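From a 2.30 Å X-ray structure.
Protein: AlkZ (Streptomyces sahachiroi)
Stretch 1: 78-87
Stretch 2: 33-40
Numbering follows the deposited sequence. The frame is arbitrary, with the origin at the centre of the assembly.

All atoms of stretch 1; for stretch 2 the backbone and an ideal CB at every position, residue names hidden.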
ATOM      1  N   ALA A  78      -4.642  -6.809   1.311  1.00 15.36           N
ATOM      2  CA  ALA A  78      -5.588  -5.715   1.454  1.00 15.47           C
ATOM      3  C   ALA A  78      -5.898  -5.091   0.090  1.00 15.60           C
ATOM      4  O   ALA A  78      -6.477  -5.755  -0.776  1.00 15.68           O
ATOM      5  CB  ALA A  78      -5.044  -4.669   2.425  1.00 15.49           C
HETATM    6  N   MSE A  79      -5.511  -3.832  -0.107  1.00 15.70           N
HETATM    7  CA  MSE A  79      -5.890  -3.088  -1.310  1.00 16.02           C
HETATM    8  C   MSE A  79      -5.438  -3.774  -2.594  1.00 16.10           C
HETATM    9  O   MSE A  79      -4.284  -4.191  -2.718  1.00 15.96           O
HETATM   10  CB  MSE A  79      -5.319  -1.670  -1.267  1.00 16.18           C
HETATM   11  CG  MSE A  79      -6.188  -0.683  -0.502  1.00 16.45           C
HETATM   12 SE   MSE A  79      -6.317  -1.084   1.408  1.00 31.62          SE
HETATM   13  CE  MSE A  79      -4.418  -0.887   1.828  1.00 15.88           C
ATOM     14  N   ARG A  80      -6.368  -3.886  -3.540  1.00 16.42           N
ATOM     15  CA  ARG A  80      -6.106  -4.500  -4.841  1.00 16.69           C
ATOM     16  C   ARG A  80      -5.671  -5.961  -4.697  1.00 16.44           C
ATOM     17  O   ARG A  80      -5.136  -6.552  -5.631  1.00 16.69           O
ATOM     18  CB  ARG A  80      -5.045  -3.696  -5.603  1.00 16.98           C
ATOM     19  CG  ARG A  80      -5.370  -2.206  -5.703  1.00 20.45           C
ATOM     20  CD  ARG A  80      -4.292  -1.411  -6.427  1.00 17.65           C
ATOM     21  NE  ARG A  80      -2.976  -1.557  -5.805  1.00 22.21           N
ATOM     22  CZ  ARG A  80      -2.566  -0.901  -4.720  1.00 21.58           C
ATOM     23  NH1 ARG A  80      -3.365  -0.042  -4.097  1.00 16.92           N
ATOM     24  NH2 ARG A  80      -1.345  -1.114  -4.250  1.00 27.82           N
ATOM     25  N   GLY A  81      -5.909  -6.535  -3.523  1.00 16.07           N
ATOM     26  CA  GLY A  81      -5.574  -7.923  -3.267  1.00 15.94           C
ATOM     27  C   GLY A  81      -4.094  -8.190  -3.050  1.00 15.89           C
ATOM     28  O   GLY A  81      -3.683  -9.347  -2.979  1.00 15.96           O
ATOM     29  N   THR A  82      -3.289  -7.137  -2.941  1.00 15.86           N
ATOM     30  CA  THR A  82      -1.848  -7.306  -2.765  1.00 17.58           C
ATOM     31  C   THR A  82      -1.457  -7.304  -1.288  1.00 15.90           C
ATOM     32  O   THR A  82      -2.150  -6.730  -0.444  1.00 15.63           O
ATOM     33  CB  THR A  82      -1.047  -6.204  -3.487  1.00 16.03           C
ATOM     34  OG1 THR A  82      -1.330  -4.934  -2.894  1.00 18.47           O
ATOM     35  CG2 THR A  82      -1.396  -6.159  -4.968  1.00 16.49           C
ATOM     36  N   LEU A  83      -0.336  -7.950  -0.992  1.00 15.68           N
ATOM     37  CA  LEU A  83       0.185  -8.036   0.364  1.00 16.46           C
ATOM     38  C   LEU A  83       0.617  -6.668   0.883  1.00 15.39           C
ATOM     39  O   LEU A  83       1.433  -5.993   0.258  1.00 15.43           O
ATOM     40  CB  LEU A  83       1.364  -9.007   0.406  1.00 20.14           C
ATOM     41  CG  LEU A  83       1.927  -9.343   1.786  1.00 22.94           C
ATOM     42  CD1 LEU A  83       0.895 -10.097   2.608  1.00 17.31           C
ATOM     43  CD2 LEU A  83       3.209 -10.151   1.647  1.00 16.40           C
ATOM     44  N   HIS A  84       0.062  -6.278   2.029  1.00 15.29           N
ATOM     45  CA  HIS A  84       0.344  -4.985   2.648  1.00 15.19           C
ATOM     46  C   HIS A  84       0.810  -5.133   4.089  1.00 16.87           C
ATOM     47  O   HIS A  84       0.375  -6.039   4.800  1.00 15.75           O
ATOM     48  CB  HIS A  84      -0.904  -4.097   2.650  1.00 15.19           C
ATOM     49  CG  HIS A  84      -1.116  -3.318   1.390  1.00 16.29           C
ATOM     50  ND1 HIS A  84      -1.742  -3.845   0.283  1.00 18.44           N
ATOM     51  CD2 HIS A  84      -0.822  -2.031   1.080  1.00 17.80           C
ATOM     52  CE1 HIS A  84      -1.806  -2.922  -0.666  1.00 15.49           C
ATOM     53  NE2 HIS A  84      -1.255  -1.816  -0.203  1.00 15.48           N
ATOM     54  N   LEU A  85       1.686  -4.229   4.515  1.00 17.88           N
ATOM     55  CA  LEU A  85       1.880  -3.966   5.934  1.00 15.43           C
ATOM     56  C   LEU A  85       0.738  -3.073   6.401  1.00 15.50           C
ATOM     57  O   LEU A  85       0.362  -2.133   5.701  1.00 15.39           O
ATOM     58  CB  LEU A  85       3.227  -3.288   6.203  1.00 16.27           C
ATOM     59  CG  LEU A  85       4.481  -4.165   6.232  1.00 17.98           C
ATOM     60  CD1 LEU A  85       5.725  -3.304   6.140  1.00 19.75           C
ATOM     61  CD2 LEU A  85       4.524  -5.010   7.497  1.00 15.98           C
ATOM     62  N   LEU A  86       0.176  -3.379   7.567  1.00 15.81           N
ATOM     63  CA  LEU A  86      -0.858  -2.547   8.178  1.00 18.93           C
ATOM     64  C   LEU A  86      -0.704  -2.530   9.692  1.00 16.56           C
ATOM     65  O   LEU A  86      -0.154  -3.465  10.276  1.00 18.25           O
ATOM     66  CB  LEU A  86      -2.257  -3.057   7.816  1.00 16.83           C
ATOM     67  CG  LEU A  86      -2.669  -3.018   6.342  1.00 20.39           C
ATOM     68  CD1 LEU A  86      -3.925  -3.844   6.131  1.00 15.88           C
ATOM     69  CD2 LEU A  86      -2.894  -1.592   5.883  1.00 15.85           C
ATOM     70  N   ARG A  87      -1.186  -1.466  10.324  1.00 17.56           N
ATOM     71  CA  ARG A  87      -1.325  -1.453  11.774  1.00 22.12           C
ATOM     72  C   ARG A  87      -2.533  -2.312  12.123  1.00 20.26           C
ATOM     73  O   ARG A  87      -3.619  -2.072  11.596  1.00 17.87           O
ATOM     74  CB  ARG A  87      -1.510  -0.034  12.314  1.00 17.95           C
ATOM     75  CG  ARG A  87      -0.286   0.857  12.191  1.00 20.31           C
ATOM     76  CD  ARG A  87      -0.438   2.112  13.036  1.00 19.90           C
ATOM     77  NE  ARG A  87      -0.420   1.810  14.468  1.00 19.06           N
ATOM     78  CZ  ARG A  87      -1.143   2.443  15.389  1.00 26.29           C
ATOM     79  NH1 ARG A  87      -1.967   3.429  15.050  1.00 26.37           N
ATOM     80  NH2 ARG A  87      -1.049   2.085  16.662  1.00 25.65           N
ATOM     81  N   UNK A  33       4.648   5.364   9.971  1.00 13.89           N
ATOM     82  CA  UNK A  33       4.720   5.446   8.516  1.00 14.89           C
ATOM     83  C   UNK A  33       3.634   4.591   7.857  1.00 15.10           C
ATOM     84  O   UNK A  33       2.890   5.070   6.999  1.00 13.02           O
ATOM     85  CB  UNK A  33       6.103   5.007   8.030  1.00 14.89           C
ATOM     86  N   UNK A  34       3.548   3.327   8.258  1.00 13.48           N
ATOM     87  CA  UNK A  34       2.565   2.415   7.685  1.00 13.69           C
ATOM     88  C   UNK A  34       1.151   2.934   7.922  1.00 14.02           C
ATOM     89  O   UNK A  34       0.309   2.893   7.023  1.00 14.15           O
ATOM     90  CB  UNK A  34       2.723   1.014   8.278  1.00 13.69           C
ATOM     91  N   UNK A  35       0.893   3.423   9.131  1.00 14.40           N
ATOM     92  CA  UNK A  35      -0.411   3.964   9.466  1.00 15.07           C
ATOM     93  C   UNK A  35      -0.761   5.166   8.609  1.00 14.79           C
ATOM     94  O   UNK A  35      -1.849   5.244   8.037  1.00 15.21           O
ATOM     95  CB  UNK A  35      -0.458   4.347  10.946  1.00 15.07           C
ATOM     96  N   UNK A  36       0.175   6.105   8.518  1.00 14.70           N
ATOM     97  CA  UNK A  36      -0.018   7.328   7.747  1.00 14.08           C
ATOM     98  C   UNK A  36      -0.235   7.042   6.258  1.00 13.68           C
ATOM     99  O   UNK A  36      -1.076   7.670   5.618  1.00 13.93           O
ATOM    100  CB  UNK A  36       1.187   8.253   7.928  1.00 14.08           C
ATOM    101  N   UNK A  37       0.520   6.095   5.712  1.00 13.28           N
ATOM    102  CA  UNK A  37       0.477   5.832   4.277  1.00 13.14           C
ATOM    103  C   UNK A  37      -0.677   4.923   3.849  1.00 13.76           C
ATOM    104  O   UNK A  37      -0.783   4.578   2.674  1.00 13.94           O
ATOM    105  CB  UNK A  37       1.802   5.205   3.837  1.00 13.14           C
ATOM    106  N   UNK A  38      -1.543   4.557   4.791  1.00 14.36           N
ATOM    107  CA  UNK A  38      -2.650   3.637   4.518  1.00 15.29           C
ATOM    108  C   UNK A  38      -2.124   2.301   4.009  1.00 19.52           C
ATOM    109  O   UNK A  38      -2.644   1.737   3.044  1.00 17.14           O
ATOM    110  CB  UNK A  38      -3.618   4.245   3.501  1.00 15.29           C
ATOM    111  N   UNK A  39      -1.085   1.806   4.670  1.00 15.51           N
ATOM    112  CA  UNK A  39      -0.446   0.564   4.290  1.00 17.20           C
ATOM    113  C   UNK A  39       0.771   0.784   3.415  1.00 16.14           C
ATOM    114  O   UNK A  39       0.951   1.850   2.828  1.00 17.98           O
ATOM    115  CB  UNK A  39      -1.447  -0.339   3.567  1.00 17.20           C
ATOM    116  N   UNK A  40       1.619  -0.236   3.357  1.00 15.03           N
ATOM    117  CA  UNK A  40       2.787  -0.249   2.486  1.00 15.02           C
ATOM    118  C   UNK A  40       2.829  -1.596   1.779  1.00 16.14           C
ATOM    119  O   UNK A  40       2.737  -2.638   2.431  1.00 16.68           O
ATOM    120  CB  UNK A  40       4.075   0.006   3.271  1.00 15.02           C
TER

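Stretch 2 enters as the last turn of a helix and ends, after a turn, at a residue bridged to Leu85, so its positions are best judged by phi/psi, by the direction of each CA-to-CB bond and by the atoms of stretch 1 near the ideal CB.

At position 33 (phi/psi -67/-51) nothing of stretch 1 lies within 5.5 Å of the ideal CB. The contact sets no preference, and any residue tolerated in a helix would serve. The deposited residue is Val33, whose O accepts a bond from N of position 37 at 2.9 Å.

Position 34 is helical too, but its CA-to-CB bond points toward stretch 1. The ideal CB stands 4.7 Å from Leu85 O, 4.9 Å from Arg87 CG and 5.1 Å from Leu86 CA, which leaves room for a modest side chain against backbone and aliphatic carbon. Ala, Val, Ile or perhaps Thr would fit this description. It is Val34, with chi1 t. Its CG1 and CG2 both lie 4.1 Å from Leu85 CB, and CG1 also comes 3.3 Å from Leu85 O and 3.6 Å from Leu86 CA.

Position 35 has ordinary helical angles (-62/-49), so the backbone does not require glycine. An ideal CB, however, would sit only 3.1 Å from Arg87 CD. With Arg87 placed as it is, glycine is favoured. Gly35 is found, and its CA packs 4.0 Å from Arg87 CD.

Position 36 points away and position 37 is out of reach; neither ideal CB has an atom of stretch 1 within 5.5 Å. Many residues would suit both. They are Arg36, whose NH1 is hydrogen-bonded elsewhere in the structure, and Leu37.

At position 38 phi turns positive (59/45) as the chain leaves the helix in a Schellman motif. Glycine or asparagine would be the usual guesses. The CB points sideways, with Met79 CE 5.5 Å from its ideal place, so a side chain is also possible. The residue is Cys38. Its N makes a weak bond to Gly35 O at 3.3 Å, and its O meets Met79 CE at 3.4 Å.

Position 39 admits the firmest prediction. At 96/161 a CB would be jammed against the preceding carbonyl O; pointing toward stretch 1, it would also lie 3.0 Å from Leu86 CD2, 3.1 Å from His84 CD2 and 3.3 Å from Leu85 O. Both lines of evidence call for glycine, and Gly39 it is. Its bare CA approaches Leu85 O to 3.1 Å in a CA-H...O contact, its C lies at the edge of the His84 ring, and its N closes the motif on Val34 O at 2.9 Å.

Position 40 has extended angles (-134/128) and forms an antiparallel hydrogen-bonded pair with Leu85: Leu85 N to O of position 40 at 2.8 Å, and N of position 40 to Leu85 O at 3.3 Å. Its CB shares a sheet face with the Leu85 side chain, favouring Val, Ile or Leu. Val40 is deposited, its CB 4.5 Å from Leu85 CB.

Stretch 2, residues 33-40: VVGRLCGV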
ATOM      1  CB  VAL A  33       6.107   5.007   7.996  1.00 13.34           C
ATOM      2  CG1 VAL A  33       6.129   4.956   6.469  1.00 13.05           C
ATOM      3  CG2 VAL A  33       7.174   5.953   8.501  1.00 13.74           C
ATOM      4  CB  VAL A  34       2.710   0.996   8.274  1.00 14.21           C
ATOM      5  CG1 VAL A  34       1.549   0.094   7.847  1.00 14.79           C
ATOM      6  CG2 VAL A  34       4.024   0.387   7.838  1.00 14.18           C
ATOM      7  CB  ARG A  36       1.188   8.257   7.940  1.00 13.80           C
ATOM      8  CG  ARG A  36       1.176   9.531   7.108  1.00 13.70           C
ATOM      9  CD  ARG A  36      -0.055  10.405   7.365  1.00 14.46           C
ATOM     10  NE  ARG A  36      -0.154  10.878   8.744  1.00 15.37           N
ATOM     11  CZ  ARG A  36       0.462  11.959   9.221  1.00 15.83           C
ATOM     12  NH1 ARG A  36       1.244  12.697   8.443  1.00 15.43           N
ATOM     13  NH2 ARG A  36       0.297  12.302  10.488  1.00 16.94           N
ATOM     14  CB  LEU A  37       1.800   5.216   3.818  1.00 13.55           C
ATOM     15  CG  LEU A  37       3.051   6.089   3.935  1.00 12.55           C
ATOM     16  CD1 LEU A  37       4.256   5.343   3.382  1.00 12.66           C
ATOM     17  CD2 LEU A  37       2.877   7.417   3.222  1.00 12.46           C
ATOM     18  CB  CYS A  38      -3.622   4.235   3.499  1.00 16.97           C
ATOM     19  SG  CYS A  38      -4.180   5.903   3.896  1.00 18.65           S
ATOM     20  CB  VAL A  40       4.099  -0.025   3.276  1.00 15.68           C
ATOM     21  CG1 VAL A  40       5.324  -0.183   2.365  1.00 15.53           C
ATOM     22  CG2 VAL A  40       4.096   1.337   3.944  1.00 13.80           C
TER
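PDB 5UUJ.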